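Side-chain contacts in acyl-coenzyme A oxidase 3 (Yarrowia lipolytica, PDB 5YS9), which oxidises acyl-CoA of several chain lengths to (2E)-enoyl-CoA with FAD, passing the electrons to oxygen to form hydrogen peroxide in peroxisomal fatty acid beta-oxidation: residues Q80-A85 / R119-V124; H239-M242 / A246-D249. One frame throughout, in Å; residues are numbered along the deposited sequence.

In the fold
Contact 1 (80-85 with 119-124) lies between two helices of the N-terminal helical domain, contact 2 (239-242 with 246-249) in the middle beta domain that follows it along the chain. Their centres are about 18 Å apart, and they meet directly: R82 NH2 forms a 2.7 Å salt bridge with D249 OD2, tying helix 78-92 to strand 245-249. S207 is a second go-between, bonded through its hydroxyl to R121 and, weakly, through its carbonyl to H239. Neither contact reaches the cofactor: the R121 side chain is about 10 Å from a bound FAD and that of L247 about 13 Å. Both touch the C-terminal region of the second subunit.

Contact 1: residues Q80-A85 / R119-V124; sequences QLRETA and RIRLGV
R121, R82 and A85 join helices 78-92 and 116-136 in the N-terminal helical domain of the acyl-CoA oxidase fold. The bridge between the two segments is one long side chain. R121 leaves helix 116-136 toward the other helix, and its CD packs on A85 CB at 4.2 Å. A bend at chi3 (144°) then turns the guanidinium toward the R82 backbone, with R82 CA in its plane at the edge. NH1 comes within 3.1 Å of R82 O, but the approach is oblique to the guanidinium and the angle is too poor for a hydrogen bond.

The R82 chain is bent at chi2 (-72°), and the two arginine chains cross at about a right angle, with guanidinium planes 83° apart. The nearest approach of the two side chains is R82 CD to R121 NH1, 4.1 Å; R82 NE stays 5.2 Å from that same NH1. Separate partners probably offset this like-charge proximity: D260 takes R121 NE in a salt bridge and S207 OG bonds to its NH2, while R82 pairs with D249 and gives NE to D257 O. One turn of helix 78-92 is also tied from within: T84 OG1 bonds to Q80 O at 2.7 Å, and T84 N reaches the same oxygen from the opposite face of its plane.

R121 also packs on V86, and L122 on I89, extending the contact along helix 78-92. Y676 of the second subunit bonds to R121 NH1 through its hydroxyl and packs on R82. Strand 245-249 is reached through D249, and R119 lies against S108 and Q109 of helix 101-111.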
ATOM      1  N   GLN A  80      13.225  13.538 -16.714  1.00 41.25           N
ATOM      2  CA  GLN A  80      14.457  12.798 -16.920  1.00 38.80           C
ATOM      3  C   GLN A  80      14.164  11.325 -17.072  1.00 36.37           C
ATOM      4  O   GLN A  80      14.781  10.618 -17.903  1.00 36.28           O
ATOM      5  CB  GLN A  80      15.417  13.072 -15.762  1.00 43.83           C
ATOM      6  CG  GLN A  80      16.856  12.910 -16.175  1.00 48.89           C
ATOM      7  CD  GLN A  80      17.865  12.982 -15.020  1.00 54.24           C
ATOM      8  OE1 GLN A  80      17.666  13.703 -14.021  1.00 46.81           O
ATOM      9  NE2 GLN A  80      18.989  12.247 -15.184  1.00 48.83           N
ATOM     10  N   LEU A  81      13.209  10.846 -16.294  1.00 34.28           N
ATOM     11  CA  LEU A  81      12.650   9.498 -16.506  1.00 34.12           C
ATOM     12  C   LEU A  81      12.093   9.310 -17.936  1.00 35.49           C
ATOM     13  O   LEU A  81      12.339   8.272 -18.604  1.00 44.54           O
ATOM     14  CB  LEU A  81      11.556   9.215 -15.493  1.00 34.01           C
ATOM     15  CG  LEU A  81      11.724   8.377 -14.197  1.00 35.66           C
ATOM     16  CD1 LEU A  81      13.121   7.970 -13.789  1.00 34.42           C
ATOM     17  CD2 LEU A  81      10.970   9.054 -13.055  1.00 34.81           C
ATOM     18  N   ARG A  82      11.335  10.298 -18.392  1.00 30.73           N
ATOM     19  CA  ARG A  82      10.831  10.319 -19.759  1.00 33.11           C
ATOM     20  C   ARG A  82      12.006  10.272 -20.769  1.00 32.56           C
ATOM     21  O   ARG A  82      11.983   9.478 -21.708  1.00 31.43           O
ATOM     22  CB  ARG A  82       9.997  11.585 -20.009  1.00 32.14           C
ATOM     23  CG  ARG A  82       8.673  11.654 -19.293  1.00 30.43           C
ATOM     24  CD  ARG A  82       7.713  10.670 -19.928  1.00 34.11           C
ATOM     25  NE  ARG A  82       6.400  10.736 -19.318  1.00 33.47           N
ATOM     26  CZ  ARG A  82       5.382  11.469 -19.747  1.00 31.23           C
ATOM     27  NH1 ARG A  82       4.253  11.440 -19.083  1.00 29.07           N
ATOM     28  NH2 ARG A  82       5.477  12.241 -20.814  1.00 32.07           N
ATOM     29  N   GLU A  83      13.038  11.099 -20.579  1.00 32.27           N
ATOM     30  CA  GLU A  83      14.106  11.099 -21.560  1.00 34.76           C
ATOM     31  C   GLU A  83      14.946   9.818 -21.496  1.00 32.08           C
ATOM     32  O   GLU A  83      15.223   9.237 -22.541  1.00 29.65           O
ATOM     33  CB  GLU A  83      14.951  12.365 -21.498  1.00 39.61           C
ATOM     34  CG  GLU A  83      16.174  12.347 -22.429  1.00 46.57           C
ATOM     35  CD  GLU A  83      16.969  13.632 -22.365  1.00 57.73           C
ATOM     36  OE1 GLU A  83      16.537  14.603 -21.684  1.00 60.22           O
ATOM     37  OE2 GLU A  83      18.051  13.664 -22.987  1.00 71.66           O
ATOM     38  N   THR A  84      15.315   9.359 -20.294  1.00 31.52           N
ATOM     39  CA  THR A  84      16.288   8.264 -20.184  1.00 30.80           C
ATOM     40  C   THR A  84      15.639   6.979 -20.589  1.00 31.87           C
ATOM     41  O   THR A  84      16.307   6.073 -21.115  1.00 38.55           O
ATOM     42  CB  THR A  84      16.905   8.127 -18.768  1.00 30.68           C
ATOM     43  OG1 THR A  84      15.880   8.185 -17.790  1.00 32.24           O
ATOM     44  CG2 THR A  84      17.922   9.254 -18.476  1.00 27.28           C
ATOM     45  N   ALA A  85      14.323   6.868 -20.440  1.00 30.00           N
ATOM     46  CA  ALA A  85      13.686   5.637 -20.954  1.00 29.46           C
ATOM     47  C   ALA A  85      13.893   5.448 -22.447  1.00 31.02           C
ATOM     48  O   ALA A  85      13.957   4.319 -22.903  1.00 33.24           O
ATOM     49  CB  ALA A  85      12.227   5.565 -20.602  1.00 27.24           C
ATOM     50  N   ARG A 119      10.664  -0.799 -19.483  1.00 43.38           N
ATOM     51  CA  ARG A 119      10.035  -2.033 -19.959  1.00 41.53           C
ATOM     52  C   ARG A 119       8.659  -1.788 -20.599  1.00 39.23           C
ATOM     53  O   ARG A 119       8.372  -2.340 -21.646  1.00 41.24           O
ATOM     54  CB  ARG A 119       9.908  -2.990 -18.770  1.00 43.49           C
ATOM     55  CG  ARG A 119       9.182  -4.257 -19.077  1.00 43.81           C
ATOM     56  CD  ARG A 119       8.843  -5.075 -17.862  1.00 41.59           C
ATOM     57  NE  ARG A 119       8.204  -6.273 -18.397  1.00 44.30           N
ATOM     58  CZ  ARG A 119       7.647  -7.258 -17.700  1.00 43.74           C
ATOM     59  NH1 ARG A 119       7.661  -7.232 -16.386  1.00 41.47           N
ATOM     60  NH2 ARG A 119       7.052  -8.281 -18.347  1.00 46.63           N
ATOM     61  N   ILE A 120       7.814  -0.956 -19.986  1.00 36.91           N
ATOM     62  CA  ILE A 120       6.461  -0.752 -20.493  1.00 35.15           C
ATOM     63  C   ILE A 120       6.471   0.236 -21.613  1.00 38.34           C
ATOM     64  O   ILE A 120       5.729   0.069 -22.581  1.00 39.46           O
ATOM     65  CB  ILE A 120       5.452  -0.269 -19.417  1.00 33.26           C
ATOM     66  CG1 ILE A 120       5.463  -1.206 -18.224  1.00 34.68           C
ATOM     67  CG2 ILE A 120       4.036  -0.239 -19.976  1.00 30.59           C
ATOM     68  CD1 ILE A 120       5.224  -2.654 -18.617  1.00 38.40           C
ATOM     69  N   ARG A 121       7.322   1.239 -21.542  1.00 39.68           N
ATOM     70  CA  ARG A 121       7.360   2.207 -22.611  1.00 42.03           C
ATOM     71  C   ARG A 121       7.745   1.553 -23.914  1.00 38.28           C
ATOM     72  O   ARG A 121       7.240   1.898 -24.962  1.00 39.89           O
ATOM     73  CB  ARG A 121       8.257   3.393 -22.297  1.00 43.70           C
ATOM     74  CG  ARG A 121       7.657   4.670 -22.836  1.00 44.67           C
ATOM     75  CD  ARG A 121       8.624   5.815 -22.811  1.00 44.09           C
ATOM     76  NE  ARG A 121       8.437   6.669 -23.961  1.00 45.82           N
ATOM     77  CZ  ARG A 121       8.807   7.931 -23.997  1.00 40.97           C
ATOM     78  NH1 ARG A 121       9.369   8.470 -22.948  1.00 42.94           N
ATOM     79  NH2 ARG A 121       8.610   8.637 -25.079  1.00 36.00           N
ATOM     80  N   LEU A 122       8.656   0.608 -23.848  1.00 39.28           N
ATOM     81  CA  LEU A 122       8.910  -0.250 -24.997  1.00 39.36           C
ATOM     82  C   LEU A 122       7.759  -1.220 -25.232  1.00 34.68           C
ATOM     83  O   LEU A 122       7.261  -1.366 -26.361  1.00 30.74           O
ATOM     84  CB  LEU A 122      10.183  -1.053 -24.784  1.00 41.31           C
ATOM     85  CG  LEU A 122      10.716  -1.690 -26.049  1.00 42.02           C
ATOM     86  CD1 LEU A 122      10.761  -0.654 -27.165  1.00 41.76           C
ATOM     87  CD2 LEU A 122      12.084  -2.299 -25.762  1.00 42.66           C
ATOM     88  N   GLY A 123       7.364  -1.877 -24.160  1.00 31.59           N
ATOM     89  CA  GLY A 123       6.274  -2.863 -24.200  1.00 34.82           C
ATOM     90  C   GLY A 123       5.015  -2.506 -24.995  1.00 32.48           C
ATOM     91  O   GLY A 123       4.431  -3.375 -25.666  1.00 35.07           O
ATOM     92  N   VAL A 124       4.596  -1.255 -24.946  1.00 29.91           N
ATOM     93  CA  VAL A 124       3.386  -0.882 -25.650  1.00 31.32           C
ATOM     94  C   VAL A 124       3.500  -1.079 -27.148  1.00 31.93           C
ATOM     95  O   VAL A 124       2.544  -1.470 -27.777  1.00 34.10           O
ATOM     96  CB  VAL A 124       2.909   0.552 -25.343  1.00 29.60           C
ATOM     97  CG1 VAL A 124       2.615   0.720 -23.877  1.00 29.19           C
ATOM     98  CG2 VAL A 124       3.896   1.585 -25.828  1.00 29.91           C
TER

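Contact 2: residues H239-M242 / A246-D249; sequences HSLM and ALGD
L241 reaches from a loop to L247 and A246 on strand 245-249, within the middle beta domain of the acyl-CoA oxidase fold. The loop follows strand 222-232 and soon turns back into the strand it packs on, so just three residues separate the two segments in sequence.

H239, at the start of the segment, faces the subunit interface: its ring meets that of Y677 of the second subunit, with planes about 30° apart, and its NE2 makes a weak hydrogen bond to S207 O. S240 follows, with its OG bonded to R673 of the second subunit. L241 then points its CB toward the strand. With CG anti to the carbonyl carbon (chi1 -63°) and chi2 extended, CD1 comes to the A246-L247 backbone and CD2 to the L247 side chain, while R234 of the same chain and P672 of the second subunit pack against the same leucine. M242 is held by a backbone hydrogen bond with L233.

Across from L241, strand 245-249 runs antiparallel to strand 262-272, with A246 bonded through its backbone to Q265 and G248 to W263. A246 CB points away from the loop, so L241 CD1 meets its backbone, 4.3 Å from A246 CA and 4.1 Å from L247 N. L247 holds CG between its backbone N and carbonyl carbon (chi1 63°), which lifts the branch toward the loop. There L241 CD2 fits against the isobutyl fork, touching both L247 CD1 and L247 CD2 and lying 3.8 Å from L247 CG.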
ATOM      1  N   HIS A 239       6.930  14.312 -36.766  1.00 34.59           N
ATOM      2  CA  HIS A 239       6.245  13.964 -35.533  1.00 33.50           C
ATOM      3  C   HIS A 239       5.023  14.850 -35.275  1.00 33.22           C
ATOM      4  O   HIS A 239       4.503  14.855 -34.155  1.00 33.33           O
ATOM      5  CB  HIS A 239       7.216  13.986 -34.328  1.00 35.66           C
ATOM      6  CG  HIS A 239       7.198  12.733 -33.509  1.00 34.97           C
ATOM      7  ND1 HIS A 239       6.979  12.725 -32.144  1.00 35.85           N
ATOM      8  CD2 HIS A 239       7.372  11.447 -33.873  1.00 31.95           C
ATOM      9  CE1 HIS A 239       7.036  11.481 -31.710  1.00 31.89           C
ATOM     10  NE2 HIS A 239       7.262  10.690 -32.740  1.00 33.96           N
ATOM     11  N   SER A 240       4.520  15.563 -36.290  1.00 31.72           N
ATOM     12  CA  SER A 240       3.272  16.355 -36.123  1.00 33.20           C
ATOM     13  C   SER A 240       2.042  15.471 -36.231  1.00 33.56           C
ATOM     14  O   SER A 240       2.080  14.393 -36.860  1.00 35.37           O
ATOM     15  CB  SER A 240       3.159  17.476 -37.144  1.00 32.47           C
ATOM     16  OG  SER A 240       4.235  18.395 -36.986  1.00 35.69           O
ATOM     17  N   LEU A 241       0.961  15.948 -35.622  1.00 31.55           N
ATOM     18  CA  LEU A 241      -0.270  15.222 -35.549  1.00 30.20           C
ATOM     19  C   LEU A 241      -0.951  15.226 -36.891  1.00 32.94           C
ATOM     20  O   LEU A 241      -0.969  16.243 -37.567  1.00 30.64           O
ATOM     21  CB  LEU A 241      -1.209  15.883 -34.568  1.00 28.64           C
ATOM     22  CG  LEU A 241      -0.678  15.900 -33.139  1.00 31.08           C
ATOM     23  CD1 LEU A 241      -1.788  16.381 -32.221  1.00 29.53           C
ATOM     24  CD2 LEU A 241      -0.148  14.530 -32.720  1.00 30.10           C
ATOM     25  N   MET A 242      -1.532  14.083 -37.254  1.00 33.81           N
ATOM     26  CA  MET A 242      -2.240  13.946 -38.503  1.00 32.81           C
ATOM     27  C   MET A 242      -3.556  14.679 -38.372  1.00 33.75           C
ATOM     28  O   MET A 242      -3.999  14.979 -37.275  1.00 37.14           O
ATOM     29  CB  MET A 242      -2.474  12.468 -38.871  1.00 34.20           C
ATOM     30  CG  MET A 242      -1.224  11.661 -39.179  1.00 36.96           C
ATOM     31  SD  MET A 242      -0.434  12.140 -40.729  1.00 43.00           S
ATOM     32  CE  MET A 242      -1.528  11.296 -41.896  1.00 40.02           C
ATOM     33  N   ALA A 246      -6.211  14.513 -32.140  1.00 30.18           N
ATOM     34  CA  ALA A 246      -5.822  15.305 -31.023  1.00 29.64           C
ATOM     35  C   ALA A 246      -5.264  14.337 -29.991  1.00 32.66           C
ATOM     36  O   ALA A 246      -5.825  13.268 -29.753  1.00 33.30           O
ATOM     37  CB  ALA A 246      -7.017  16.049 -30.479  1.00 29.50           C
ATOM     38  N   LEU A 247      -4.164  14.716 -29.371  1.00 32.11           N
ATOM     39  CA  LEU A 247      -3.642  13.967 -28.254  1.00 31.18           C
ATOM     40  C   LEU A 247      -2.715  14.823 -27.376  1.00 31.23           C
ATOM     41  O   LEU A 247      -2.331  15.926 -27.761  1.00 30.94           O
ATOM     42  CB  LEU A 247      -2.906  12.743 -28.783  1.00 30.46           C
ATOM     43  CG  LEU A 247      -1.693  13.002 -29.656  1.00 30.60           C
ATOM     44  CD1 LEU A 247      -0.465  13.447 -28.881  1.00 29.77           C
ATOM     45  CD2 LEU A 247      -1.463  11.675 -30.377  1.00 32.64           C
ATOM     46  N   GLY A 248      -2.486  14.350 -26.161  1.00 31.20           N
ATOM     47  CA  GLY A 248      -1.706  15.058 -25.176  1.00 30.79           C
ATOM     48  C   GLY A 248      -1.194  14.172 -24.070  1.00 29.93           C
ATOM     49  O   GLY A 248      -1.660  13.074 -23.898  1.00 32.57           O
ATOM     50  N   ASP A 249      -0.242  14.671 -23.306  1.00 26.20           N
ATOM     51  CA  ASP A 249       0.280  13.959 -22.168  1.00 27.15           C
ATOM     52  C   ASP A 249      -0.699  14.000 -21.011  1.00 26.91           C
ATOM     53  O   ASP A 249      -1.176  15.044 -20.627  1.00 26.84           O
ATOM     54  CB  ASP A 249       1.598  14.606 -21.765  1.00 30.21           C
ATOM     55  CG  ASP A 249       2.354  13.835 -20.725  1.00 30.76           C
ATOM     56  OD1 ASP A 249       1.782  13.030 -19.996  1.00 28.95           O
ATOM     57  OD2 ASP A 249       3.555  14.059 -20.634  1.00 35.90           O
TER